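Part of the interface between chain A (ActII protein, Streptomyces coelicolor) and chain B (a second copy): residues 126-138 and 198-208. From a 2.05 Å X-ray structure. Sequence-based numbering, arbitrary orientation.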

# COMPACT_ATOMS: atom_id res chain seq x y z
N LEU A 126 17.99 -14.32 -6.98
CA LEU A 126 17.60 -13.79 -5.66
C LEU A 126 17.59 -14.90 -4.57
O LEU A 126 16.91 -15.94 -4.75
CB LEU A 126 16.20 -13.13 -5.77
CG LEU A 126 16.06 -11.72 -6.33
CD1 LEU A 126 16.71 -11.59 -7.69
CD2 LEU A 126 14.59 -11.29 -6.44
N HIS A 127 18.28 -14.67 -3.46
CA HIS A 127 18.29 -15.61 -2.34
C HIS A 127 16.90 -15.66 -1.74
O HIS A 127 16.07 -14.78 -2.02
CB HIS A 127 19.36 -15.27 -1.25
CG HIS A 127 19.19 -13.92 -0.61
ND1 HIS A 127 19.78 -12.77 -1.11
CD2 HIS A 127 18.53 -13.54 0.51
CE1 HIS A 127 19.48 -11.75 -0.34
NE2 HIS A 127 18.73 -12.18 0.66
N ASP A 128 16.64 -16.71 -0.95
CA ASP A 128 15.28 -17.06 -0.52
C ASP A 128 14.50 -15.88 0.07
O ASP A 128 13.37 -15.67 -0.31
CB ASP A 128 15.34 -18.19 0.53
CG ASP A 128 15.81 -19.53 -0.03
OD1 ASP A 128 16.06 -19.64 -1.25
OD2 ASP A 128 15.92 -20.49 0.76
N GLU A 129 15.08 -15.14 1.02
CA GLU A 129 14.35 -14.05 1.69
C GLU A 129 14.05 -12.91 0.74
O GLU A 129 13.03 -12.27 0.87
CB GLU A 129 15.09 -13.46 2.88
CG GLU A 129 14.92 -14.30 4.18
CD GLU A 129 15.40 -13.56 5.44
OE1 GLU A 129 15.97 -12.42 5.32
OE2 GLU A 129 15.19 -14.14 6.56
N LEU A 130 14.99 -12.61 -0.14
CA LEU A 130 14.86 -11.49 -1.09
C LEU A 130 13.82 -11.82 -2.16
O LEU A 130 13.04 -10.96 -2.69
CB LEU A 130 16.23 -11.19 -1.74
CG LEU A 130 16.31 -10.13 -2.87
CD1 LEU A 130 15.98 -8.80 -2.30
CD2 LEU A 130 17.72 -10.06 -3.41
N ALA A 131 13.80 -13.10 -2.50
CA ALA A 131 12.82 -13.59 -3.51
C ALA A 131 11.40 -13.51 -2.94
O ALA A 131 10.49 -12.95 -3.54
CB ALA A 131 13.13 -15.02 -3.87
N ALA A 132 11.23 -14.11 -1.78
CA ALA A 132 9.98 -14.11 -1.05
C ALA A 132 9.51 -12.70 -0.73
O ALA A 132 8.40 -12.32 -1.13
CB ALA A 132 10.13 -14.94 0.21
N TYR A 133 10.34 -11.91 -0.05
CA TYR A 133 9.96 -10.53 0.26
C TYR A 133 9.72 -9.69 -1.00
O TYR A 133 8.77 -8.88 -1.05
CB TYR A 133 10.94 -9.85 1.25
CG TYR A 133 10.46 -8.47 1.60
CD1 TYR A 133 9.46 -8.26 2.55
CD2 TYR A 133 11.00 -7.36 0.95
CE1 TYR A 133 8.99 -6.99 2.82
CE2 TYR A 133 10.54 -6.07 1.20
CZ TYR A 133 9.53 -5.89 2.12
OH TYR A 133 9.10 -4.62 2.37
N GLY A 134 10.53 -9.92 -2.03
CA GLY A 134 10.41 -9.11 -3.27
C GLY A 134 9.10 -9.32 -3.94
O GLY A 134 8.51 -8.37 -4.48
N GLY A 135 8.66 -10.57 -3.99
CA GLY A 135 7.37 -10.89 -4.50
C GLY A 135 6.27 -10.12 -3.79
O GLY A 135 5.32 -9.67 -4.42
N ASP A 136 6.35 -10.06 -2.48
CA ASP A 136 5.38 -9.36 -1.63
C ASP A 136 5.39 -7.85 -1.94
O ASP A 136 4.33 -7.24 -2.13
CB ASP A 136 5.75 -9.54 -0.14
CG ASP A 136 4.57 -9.19 0.80
OD1 ASP A 136 3.47 -9.74 0.63
OD2 ASP A 136 4.71 -8.36 1.71
N LEU A 137 6.60 -7.25 -1.93
CA LEU A 137 6.79 -5.83 -2.12
C LEU A 137 6.30 -5.47 -3.53
O LEU A 137 5.67 -4.45 -3.75
CB LEU A 137 8.28 -5.43 -1.93
CG LEU A 137 8.61 -3.95 -2.26
CD1 LEU A 137 7.84 -3.06 -1.32
CD2 LEU A 137 10.11 -3.55 -2.23
N LEU A 138 6.53 -6.33 -4.50
CA LEU A 138 6.07 -6.03 -5.86
C LEU A 138 4.54 -6.03 -5.95
O LEU A 138 3.92 -5.11 -6.51
CB LEU A 138 6.64 -7.10 -6.75
CG LEU A 138 7.87 -6.82 -7.59
CD1 LEU A 138 8.38 -5.44 -7.69
CD2 LEU A 138 8.84 -7.95 -7.88
N ASP B 198 11.00 -6.26 11.66
CA ASP B 198 12.28 -5.57 11.55
C ASP B 198 13.07 -5.95 10.28
O ASP B 198 13.62 -5.10 9.59
CB ASP B 198 13.11 -5.89 12.80
CG ASP B 198 12.71 -5.04 14.01
OD1 ASP B 198 12.02 -4.01 13.84
OD2 ASP B 198 13.09 -5.42 15.14
N ARG B 199 13.11 -7.24 9.99
CA ARG B 199 13.87 -7.70 8.87
C ARG B 199 13.17 -7.32 7.58
O ARG B 199 13.81 -6.92 6.61
CB ARG B 199 14.10 -9.21 8.93
CG ARG B 199 14.81 -9.83 7.71
CD ARG B 199 16.29 -9.45 7.60
NE ARG B 199 16.92 -10.07 6.43
CZ ARG B 199 17.75 -9.46 5.58
NH1 ARG B 199 18.07 -8.17 5.75
NH2 ARG B 199 18.25 -10.12 4.54
N ARG B 200 11.85 -7.44 7.54
CA ARG B 200 11.21 -6.99 6.31
C ARG B 200 11.30 -5.50 6.07
O ARG B 200 11.44 -5.08 4.93
CB ARG B 200 9.80 -7.49 6.16
CG ARG B 200 8.93 -7.40 7.32
CD ARG B 200 7.71 -8.32 7.04
NE ARG B 200 6.70 -7.54 6.38
CZ ARG B 200 6.04 -7.90 5.29
NH1 ARG B 200 5.15 -7.04 4.81
NH2 ARG B 200 6.25 -9.09 4.70
N PHE B 201 11.23 -4.70 7.14
CA PHE B 201 11.37 -3.26 7.01
C PHE B 201 12.76 -2.93 6.42
O PHE B 201 12.86 -2.19 5.43
CB PHE B 201 11.18 -2.54 8.38
CG PHE B 201 11.29 -1.02 8.31
CD1 PHE B 201 10.24 -0.25 7.85
CD2 PHE B 201 12.46 -0.37 8.69
CE1 PHE B 201 10.36 1.16 7.74
CE2 PHE B 201 12.59 1.01 8.63
CZ PHE B 201 11.54 1.78 8.17
N GLU B 202 13.81 -3.49 7.00
CA GLU B 202 15.17 -3.18 6.54
C GLU B 202 15.42 -3.69 5.13
O GLU B 202 16.12 -3.03 4.37
CB GLU B 202 16.22 -3.73 7.46
CG GLU B 202 16.28 -3.07 8.86
CD GLU B 202 16.62 -1.59 8.83
OE1 GLU B 202 17.53 -1.19 8.06
OE2 GLU B 202 16.00 -0.80 9.59
N LEU B 203 14.86 -4.85 4.78
CA LEU B 203 15.01 -5.36 3.46
C LEU B 203 14.39 -4.41 2.45
O LEU B 203 15.01 -4.05 1.43
CB LEU B 203 14.36 -6.74 3.31
CG LEU B 203 15.27 -7.94 3.07
CD1 LEU B 203 14.39 -9.17 2.96
CD2 LEU B 203 16.14 -7.75 1.81
N GLY B 204 13.12 -4.06 2.69
CA GLY B 204 12.37 -3.19 1.78
C GLY B 204 13.03 -1.82 1.70
O GLY B 204 13.10 -1.27 0.65
N LEU B 205 13.51 -1.29 2.84
CA LEU B 205 14.17 0.00 2.86
C LEU B 205 15.41 0.04 1.94
O LEU B 205 15.57 0.96 1.07
CB LEU B 205 14.59 0.33 4.34
CG LEU B 205 14.38 1.74 4.85
CD1 LEU B 205 15.18 1.96 6.13
CD2 LEU B 205 14.78 2.67 3.80
N GLU B 206 16.27 -0.98 2.08
CA GLU B 206 17.44 -1.18 1.21
C GLU B 206 17.10 -1.33 -0.27
O GLU B 206 17.77 -0.76 -1.12
CB GLU B 206 18.26 -2.38 1.66
CG GLU B 206 19.61 -2.61 0.92
CD GLU B 206 20.55 -1.42 0.93
OE1 GLU B 206 20.61 -0.67 1.94
OE2 GLU B 206 21.30 -1.26 -0.06
N ILE B 207 16.10 -2.15 -0.58
CA ILE B 207 15.69 -2.32 -1.93
C ILE B 207 15.34 -0.97 -2.53
O ILE B 207 15.81 -0.67 -3.62
CB ILE B 207 14.49 -3.31 -2.08
CG1 ILE B 207 14.94 -4.75 -1.76
CG2 ILE B 207 13.90 -3.23 -3.52
CD1 ILE B 207 13.81 -5.74 -1.31
N ILE B 208 14.50 -0.17 -1.86
CA ILE B 208 14.05 1.12 -2.44
C ILE B 208 15.20 2.12 -2.57
O ILE B 208 15.42 2.70 -3.62
CB ILE B 208 12.90 1.74 -1.65
CG1 ILE B 208 11.63 0.86 -1.79
CG2 ILE B 208 12.60 3.24 -2.15
CD1 ILE B 208 10.62 1.10 -0.65

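The two stretches pack as a pair of helices, one from each copy of the protein, whose axes cross at 76° and approach to 10.6 Å. Together they bury 557 Å² of surface, with an apolar centre and a salt bridge formed by each of two arginines of chain B.

Chain A enters the contact at H127(A), the N-cap residue of its helix. The imidazole makes only a marginal approach, its NE2 lying 4.4 Å from NH2 of R199(B), edge to edge. E129(A) follows, its CA-to-CB bond pointing toward chain B. Its extended side chain (chi1 m, chi2 t) carries OE1 to 2.8 Å from NE of R199(B), forming a salt bridge with a well-directed hydrogen bond. A second, weak hydrogen bond reaches the same OE1 of E129(A) from NH2 of R199(B) at 3.3 Å. The carboxylate oxygen thus lies near the guanidinium plane, where the N-H groups point. R199(B) starts out sideways, and its long side chain brings the charged end to the glutamate.

L130(A) also leaves its backbone sideways, but its end turns into the apolar centre: CD1 lies 3.9 Å from CD1 of I207(B) and 4.2 Å from CD2 of L203(B). Both partners point toward chain A, and the aliphatic side chains, which have no polar groups to satisfy, suit this apolar site.

Y133(A) is the knob of the contact, with 106 Å² covered by the other helix. Its side chain, chi1 t, sits among R200(B), L203(B), G204(B) and I207(B). In Y133(A), CB meets CD1 of L203(B) at 3.9 Å, CD2 meets CD1 of I207(B) at 4.0 Å, and CE1 lies 3.5 Å from CB of R200(B). The ring can sink this deeply because G204(B) has no side chain: CE2 of Y133(A) comes to 3.5 Å from CA of G204(B), and a CB on G204(B) would lie 2.4 Å from OH of Y133(A), a clash. The hydroxyl is hydrogen-bonded elsewhere in the structure, so its burial carries little polar cost.

CE1 of Y133(A) lies over one face of the R200(B) guanidinium, while the guanidinium edge is turned to D136(A). OD2 of D136(A) lies 3.4 Å from both NH1 and NH2 of R200(B), giving a salt bridge whose two hydrogen bonds are weak. R200(B) thus packs its CB against the tyrosine and directs its guanidinium edge to the acid.

L137(A) completes the contact. It points toward chain B and places CD2 4.0 Å from CG2 of I207(B), extending the apolar packing begun by L130(A).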